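PDB 6ZGQ: AceL NrdHF-1-1 Intein from Metagenome, which probably excises itself from a precursor and joins the flanking sequences as a naturally split class 3 intein, here in a linked, splice-inactive variant. Local coordinates for residues Lys111-Ser115 against Thr116-Ile120; Leu134-Gly138 against Lys139-Val143. All coordinates share one frame; numbering follows the deposited sequence.

Contact 1 of 2, residues Lys111-Ser115 against Thr116-Ile120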
ATOM      1  N   LYS A 111      13.846  -1.958  -2.846  1.00 10.77           N
ATOM      2  CA  LYS A 111      14.662  -1.201  -1.882  1.00 10.96           C
ATOM      3  C   LYS A 111      13.965  -1.214  -0.525  1.00 11.49           C
ATOM      4  O   LYS A 111      12.829  -0.748  -0.434  1.00 11.21           O
ATOM      5  CB  LYS A 111      14.847   0.252  -2.338  1.00 11.34           C
ATOM      6  CG  LYS A 111      15.598   1.116  -1.326  1.00 11.22           C
ATOM      7  CD  LYS A 111      16.254   2.326  -1.963  1.00 12.04           C
ATOM      8  CE  LYS A 111      15.431   3.589  -1.780  1.00 12.86           C
ATOM      9  NZ  LYS A 111      16.135   4.733  -2.412  1.00 14.11           N
ATOM     10  N   ARG A 112      14.641  -1.749   0.497  1.00 11.70           N
ATOM     11  CA  ARG A 112      14.085  -1.899   1.844  1.00 11.99           C
ATOM     12  C   ARG A 112      14.618  -0.748   2.700  1.00 12.68           C
ATOM     13  O   ARG A 112      15.838  -0.600   2.821  1.00 13.66           O
ATOM     14  CB  ARG A 112      14.449  -3.276   2.422  1.00 12.75           C
ATOM     15  CG  ARG A 112      13.849  -4.432   1.629  1.00 13.89           C
ATOM     16  CD  ARG A 112      14.889  -5.494   1.329  1.00 17.12           C
ATOM     17  NE  ARG A 112      14.339  -6.620   0.572  1.00 17.40           N
ATOM     18  CZ  ARG A 112      14.595  -6.889  -0.707  1.00 16.62           C
ATOM     19  NH1 ARG A 112      15.397  -6.113  -1.428  1.00 16.49           N
ATOM     20  NH2 ARG A 112      14.032  -7.946  -1.275  1.00 17.24           N
ATOM     21  N   ILE A 113      13.703   0.077   3.225  1.00 13.32           N
ATOM     22  CA  ILE A 113      14.041   1.239   4.073  1.00 13.99           C
ATOM     23  C   ILE A 113      13.600   0.957   5.511  1.00 13.92           C
ATOM     24  O   ILE A 113      12.543   0.351   5.709  1.00 13.18           O
ATOM     25  CB  ILE A 113      13.422   2.555   3.534  1.00 13.75           C
ATOM     26  CG1 ILE A 113      11.898   2.441   3.361  1.00 14.46           C
ATOM     27  CG2 ILE A 113      14.082   2.932   2.214  1.00 13.26           C
ATOM     28  CD1 ILE A 113      11.164   3.741   3.593  1.00 15.64           C
ATOM     29  N   LYS A 114      14.426   1.364   6.485  1.00 14.74           N
ATOM     30  CA  LYS A 114      14.123   1.205   7.916  1.00 15.14           C
ATOM     31  C   LYS A 114      12.822   1.948   8.235  1.00 13.66           C
ATOM     32  O   LYS A 114      12.682   3.107   7.845  1.00 13.49           O
ATOM     33  CB  LYS A 114      15.276   1.728   8.790  1.00 16.36           C
ATOM     34  CG  LYS A 114      16.466   0.787   8.879  1.00 17.80           C
ATOM     35  CD  LYS A 114      17.629   1.401   9.636  1.00 20.94           C
ATOM     36  CE  LYS A 114      17.389   1.414  11.135  1.00 20.26           C
ATOM     37  NZ  LYS A 114      18.460   2.180  11.832  1.00 25.18           N
ATOM     38  N   SER A 115      11.881   1.257   8.893  1.00 13.92           N
ATOM     39  CA  SER A 115      10.582   1.826   9.280  1.00 12.85           C
ATOM     40  C   SER A 115      10.772   3.032  10.219  1.00 12.96           C
ATOM     41  O   SER A 115       9.920   3.924  10.231  1.00 14.47           O
ATOM     42  CB  SER A 115       9.690   0.767   9.930  1.00 12.41           C
ATOM     43  OG  SER A 115      10.352   0.110  10.991  1.00 12.44           O
ATOM     44  N   THR A 116      11.883   3.049  10.967  0.57 13.33           N
ATOM     45  CA  THR A 116      12.237   4.144  11.886  0.57 13.63           C
ATOM     46  C   THR A 116      12.618   5.428  11.123  0.57 13.50           C
ATOM     47  O   THR A 116      12.786   6.472  11.751  0.57 14.13           O
ATOM     48  CB  THR A 116      13.378   3.729  12.844  0.57 13.99           C
ATOM     49  OG1 THR A 116      14.466   3.192  12.086  0.57 15.00           O
ATOM     50  CG2 THR A 116      12.899   2.676  13.842  0.57 14.24           C
ATOM     51  N   ASP A 117      12.745   5.342   9.792  1.00 13.28           N
ATOM     52  CA  ASP A 117      12.997   6.512   8.917  1.00 13.00           C
ATOM     53  C   ASP A 117      11.663   7.065   8.391  1.00 11.70           C
ATOM     54  O   ASP A 117      11.683   7.991   7.590  1.00 11.72           O
ATOM     55  CB  ASP A 117      13.860   6.150   7.688  1.00 14.00           C
ATOM     56  CG  ASP A 117      15.341   5.906   8.010  1.00 16.38           C
ATOM     57  OD1 ASP A 117      15.794   6.147   9.146  1.00 18.06           O
ATOM     58  OD2 ASP A 117      16.058   5.473   7.088  1.00 20.12           O
ATOM     59  N   VAL A 118      10.532   6.489   8.824  1.00 11.63           N
ATOM     60  CA  VAL A 118       9.185   6.807   8.313  1.00 10.45           C
ATOM     61  C   VAL A 118       8.336   7.339   9.473  1.00 10.42           C
ATOM     62  O   VAL A 118       8.041   6.593  10.415  1.00 10.15           O
ATOM     63  CB  VAL A 118       8.515   5.558   7.681  1.00 10.19           C
ATOM     64  CG1 VAL A 118       7.098   5.847   7.182  1.00  9.96           C
ATOM     65  CG2 VAL A 118       9.368   5.016   6.540  1.00 10.42           C
ATOM     66  N   LYS A 119       8.002   8.631   9.391  1.00 10.98           N
ATOM     67  CA  LYS A 119       7.132   9.347  10.331  1.00  9.65           C
ATOM     68  C   LYS A 119       5.687   8.833  10.159  1.00  8.70           C
ATOM     69  O   LYS A 119       5.266   8.570   9.020  1.00  8.73           O
ATOM     70  CB  LYS A 119       7.242  10.852  10.032  1.00 10.63           C
ATOM     71  CG  LYS A 119       6.398  11.792  10.881  1.00 11.54           C
ATOM     72  CD  LYS A 119       6.723  13.249  10.570  1.00 15.00           C
ATOM     73  CE  LYS A 119       6.167  13.689   9.222  1.00 16.47           C
ATOM     74  NZ  LYS A 119       6.692  15.020   8.817  1.00 18.05           N
ATOM     75  N   ILE A 120       4.964   8.674  11.273  0.62  7.91           N
ATOM     76  CA  ILE A 120       3.559   8.219  11.274  0.62  8.01           C
ATOM     77  C   ILE A 120       2.683   9.306  11.910  0.62  8.48           C
ATOM     78  O   ILE A 120       2.933   9.688  13.062  0.62  8.58           O
ATOM     79  CB  ILE A 120       3.374   6.887  12.046  0.62  7.75           C
ATOM     80  CG1 ILE A 120       4.404   5.841  11.593  0.62  7.54           C
ATOM     81  CG2 ILE A 120       1.949   6.361  11.869  0.62  7.84           C
ATOM     82  CD1 ILE A 120       4.430   4.591  12.448  0.62  7.66           C
TER
HETATM   83  O   HOH W   1      16.690   2.877   5.949  1.00 22.75           O
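Lys-114 and Asp-117 meet through their backbones where a short 3-10 turn follows a strand. The N-H of Asp-117 gives a hydrogen bond of 3.0 Å to Lys-114 O. The next one runs from Val-118 N to Ser-115 O, also 3.0 Å. Both bonds span i to i+3, the spacing of a 3-10 turn.

A water molecule adds a bridge. It accepts from Lys-114 N and donates to Asp-117 OD2, which it reaches at 2.9 Å. The Asp-117 carboxylate carbon lies beside its own backbone N (chi1 -73°), which carries OD2 to the water and back toward the strand end.

Side-chain van der Waals contacts add to the turn. CD1 of Ile-113 touches CG2 of Val-118 at 3.7 Å, the two side chains crossing at about a right angle. The Lys-114 chain bends at chi3 and brings CE to 3.6 Å from Thr-116 OG1. Its NZ goes on to a salt bridge with Glu-96.

Ser-115 is buried, and its OG bonds to Lys-98 O and Ser-95 N. The turn links strand 109-114 to strand 119-125. Ile-113 and Val-118 pack together on Phe-66 of strand 66-70, while strand 98-104 contributes Ile-102 against Ile-113 and Phe-100 against Val-118.

Contact 2 of 2, residues Leu134-Gly138 against Lys139-Val143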
ATOM      1  N   LEU A 134      -8.520  -2.963  -2.654  1.00  9.19           N
ATOM      2  CA  LEU A 134      -8.518  -4.086  -3.608  1.00  9.10           C
ATOM      3  C   LEU A 134      -8.134  -5.383  -2.889  1.00  9.71           C
ATOM      4  O   LEU A 134      -7.367  -5.335  -1.926  1.00  9.59           O
ATOM      5  CB  LEU A 134      -7.485  -3.841  -4.716  1.00  9.21           C
ATOM      6  CG  LEU A 134      -7.493  -2.472  -5.386  1.00  9.46           C
ATOM      7  CD1 LEU A 134      -6.351  -2.380  -6.392  1.00  9.71           C
ATOM      8  CD2 LEU A 134      -8.829  -2.220  -6.058  1.00  9.67           C
ATOM      9  N   SER A 135      -8.677  -6.509  -3.358  1.00  9.84           N
ATOM     10  CA  SER A 135      -8.189  -7.851  -3.021  1.00 10.12           C
ATOM     11  C   SER A 135      -7.463  -8.411  -4.248  1.00 10.31           C
ATOM     12  O   SER A 135      -8.007  -8.345  -5.357  1.00  9.93           O
ATOM     13  CB  SER A 135      -9.348  -8.756  -2.603  1.00 10.92           C
ATOM     14  OG  SER A 135     -10.069  -8.154  -1.533  1.00 12.65           O
ATOM     15  N   VAL A 136      -6.231  -8.889  -4.042  1.00 10.60           N
ATOM     16  CA  VAL A 136      -5.446  -9.626  -5.056  1.00 11.13           C
ATOM     17  C   VAL A 136      -4.903 -10.918  -4.425  1.00 11.36           C
ATOM     18  O   VAL A 136      -4.626 -10.947  -3.231  1.00 11.84           O
ATOM     19  CB  VAL A 136      -4.289  -8.766  -5.639  1.00 11.31           C
ATOM     20  CG1 VAL A 136      -4.823  -7.728  -6.611  1.00 11.55           C
ATOM     21  CG2 VAL A 136      -3.468  -8.100  -4.543  1.00 10.97           C
ATOM     22  N   PRO A 137      -4.765 -12.004  -5.213  1.00 12.60           N
ATOM     23  CA  PRO A 137      -4.263 -13.288  -4.696  1.00 12.75           C
ATOM     24  C   PRO A 137      -2.982 -13.220  -3.839  1.00 12.90           C
ATOM     25  O   PRO A 137      -2.876 -13.937  -2.847  1.00 13.82           O
ATOM     26  CB  PRO A 137      -3.988 -14.080  -5.974  1.00 13.25           C
ATOM     27  CG  PRO A 137      -4.996 -13.563  -6.947  1.00 13.20           C
ATOM     28  CD  PRO A 137      -5.114 -12.091  -6.646  1.00 12.33           C
ATOM     29  N   GLY A 138      -2.031 -12.371  -4.230  1.00 12.47           N
ATOM     30  CA  GLY A 138      -0.744 -12.223  -3.535  1.00 12.27           C
ATOM     31  C   GLY A 138      -0.864 -11.487  -2.205  1.00 12.64           C
ATOM     32  O   GLY A 138       0.103 -11.472  -1.436  1.00 14.41           O
ATOM     33  N   LYS A 139      -2.028 -10.863  -1.970  1.00 12.57           N
ATOM     34  CA  LYS A 139      -2.414 -10.200  -0.702  1.00 11.83           C
ATOM     35  C   LYS A 139      -1.730  -8.842  -0.511  1.00 10.15           C
ATOM     36  O   LYS A 139      -1.855  -8.251   0.568  1.00  9.40           O
ATOM     37  CB  LYS A 139      -2.145 -11.093   0.522  1.00 13.76           C
ATOM     38  CG  LYS A 139      -2.848 -12.449   0.518  1.00 16.38           C
ATOM     39  CD  LYS A 139      -2.631 -13.224   1.819  1.00 20.14           C
ATOM     40  CE  LYS A 139      -1.188 -13.665   2.049  1.00 23.99           C
ATOM     41  NZ  LYS A 139      -0.731 -14.743   1.126  1.00 27.86           N
ATOM     42  N   SER A 140      -1.023  -8.357  -1.540  1.00  9.93           N
ATOM     43  CA  SER A 140      -0.401  -7.017  -1.539  1.00 10.14           C
ATOM     44  C   SER A 140      -0.168  -6.559  -2.981  1.00  9.94           C
ATOM     45  O   SER A 140      -0.038  -7.411  -3.871  1.00 10.45           O
ATOM     46  CB  SER A 140       0.904  -7.019  -0.743  1.00  9.77           C
ATOM     47  OG  SER A 140       1.982  -7.529  -1.511  1.00 10.33           O
ATOM     48  N   PHE A 141      -0.136  -5.238  -3.200  1.00  9.93           N
ATOM     49  CA  PHE A 141       0.035  -4.641  -4.543  1.00  9.67           C
ATOM     50  C   PHE A 141       0.821  -3.326  -4.449  1.00  8.69           C
ATOM     51  O   PHE A 141       1.060  -2.832  -3.344  1.00  8.36           O
ATOM     52  CB  PHE A 141      -1.323  -4.467  -5.253  1.00 10.38           C
ATOM     53  CG  PHE A 141      -2.317  -3.621  -4.496  1.00 10.98           C
ATOM     54  CD1 PHE A 141      -2.302  -2.243  -4.615  1.00 12.22           C
ATOM     55  CD2 PHE A 141      -3.260  -4.206  -3.665  1.00 12.84           C
ATOM     56  CE1 PHE A 141      -3.209  -1.461  -3.920  1.00 10.37           C
ATOM     57  CE2 PHE A 141      -4.167  -3.429  -2.969  1.00 11.14           C
ATOM     58  CZ  PHE A 141      -4.136  -2.056  -3.090  1.00 11.28           C
ATOM     59  N   VAL A 142       1.242  -2.801  -5.605  1.00  7.55           N
ATOM     60  CA  VAL A 142       2.139  -1.635  -5.696  1.00  7.15           C
ATOM     61  C   VAL A 142       1.296  -0.371  -5.916  1.00  7.44           C
ATOM     62  O   VAL A 142       0.423  -0.353  -6.795  1.00  7.57           O
ATOM     63  CB  VAL A 142       3.205  -1.827  -6.817  1.00  6.01           C
ATOM     64  CG1 VAL A 142       4.140  -0.628  -6.941  1.00  6.02           C
ATOM     65  CG2 VAL A 142       4.033  -3.078  -6.557  1.00  5.28           C
ATOM     66  N   VAL A 143       1.540   0.647  -5.087  1.00  7.64           N
ATOM     67  CA  VAL A 143       0.915   1.980  -5.211  1.00  7.82           C
ATOM     68  C   VAL A 143       2.011   3.002  -5.539  1.00  8.10           C
ATOM     69  O   VAL A 143       3.175   2.786  -5.171  1.00  8.30           O
ATOM     70  CB  VAL A 143       0.152   2.399  -3.924  1.00  7.66           C
ATOM     71  CG1 VAL A 143      -1.090   1.540  -3.714  1.00  7.67           C
ATOM     72  CG2 VAL A 143       1.041   2.350  -2.688  1.00  7.65           C
TER
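A type I beta turn from Val-136 to Lys-139 brings the chain round between strands 128-135 and 140-144. Its closing hydrogen bond runs from Lys-139 N to Val-136 O and is 2.9 Å long. Pro-137 and Gly-138 hold the two central positions. Gly-138 N bonds to the side-chain oxygen OE1 of Gln-34. Lys-139 then takes a positive phi of 76°, which swings the chain into the second strand.

Inside the bend, Phe-141 is met by two aliphatic side chains. CD1 of Leu-134 lies over one face of the ring in a CH-pi contact, 4.1 Å from the centroid and 14° off the normal. CB of the same leucine touches CE2 of Phe-141 at 3.8 Å. The chain turns sharply here, passing from one sheet of this all-beta intein fold to another, and does not form a plain hairpin. Val-136 comes to the ring from its edge, with CG2 at 4.0 Å from CD2 of Phe-141. CG2 of Val-136 also rests 3.6 Å from Ser-140 O. CG of Phe-141 sits between the backbone N and the carbonyl carbon (chi1 58°), which turns the ring back toward Leu-134 and Val-136. Val-32 also touches Phe-141, and Ile-26 touches Leu-134. Ser-140 OG is held by Phe-35 O, and Lys-139 O accepts from Arg-75 NH1.

Overall arrangement
From the N terminus, the chain builds many of its strands before it reaches contact 1. There a tight turn takes it from strand 109-114, part of the eight-stranded sheet, to strand 119-125, at the border of a three-stranded one. The chain next enters strand 128-135, which lies between strands 8-9 and 49-55 in another sheet. Contact 2 then returns it to the eight-stranded sheet through strand 140-144. The two contacts are in series: contact 1 closes before contact 2 opens, and they neither nest nor cross. Their centres lie 21 Å apart, on opposite sides of the chain's centre, and they do not touch.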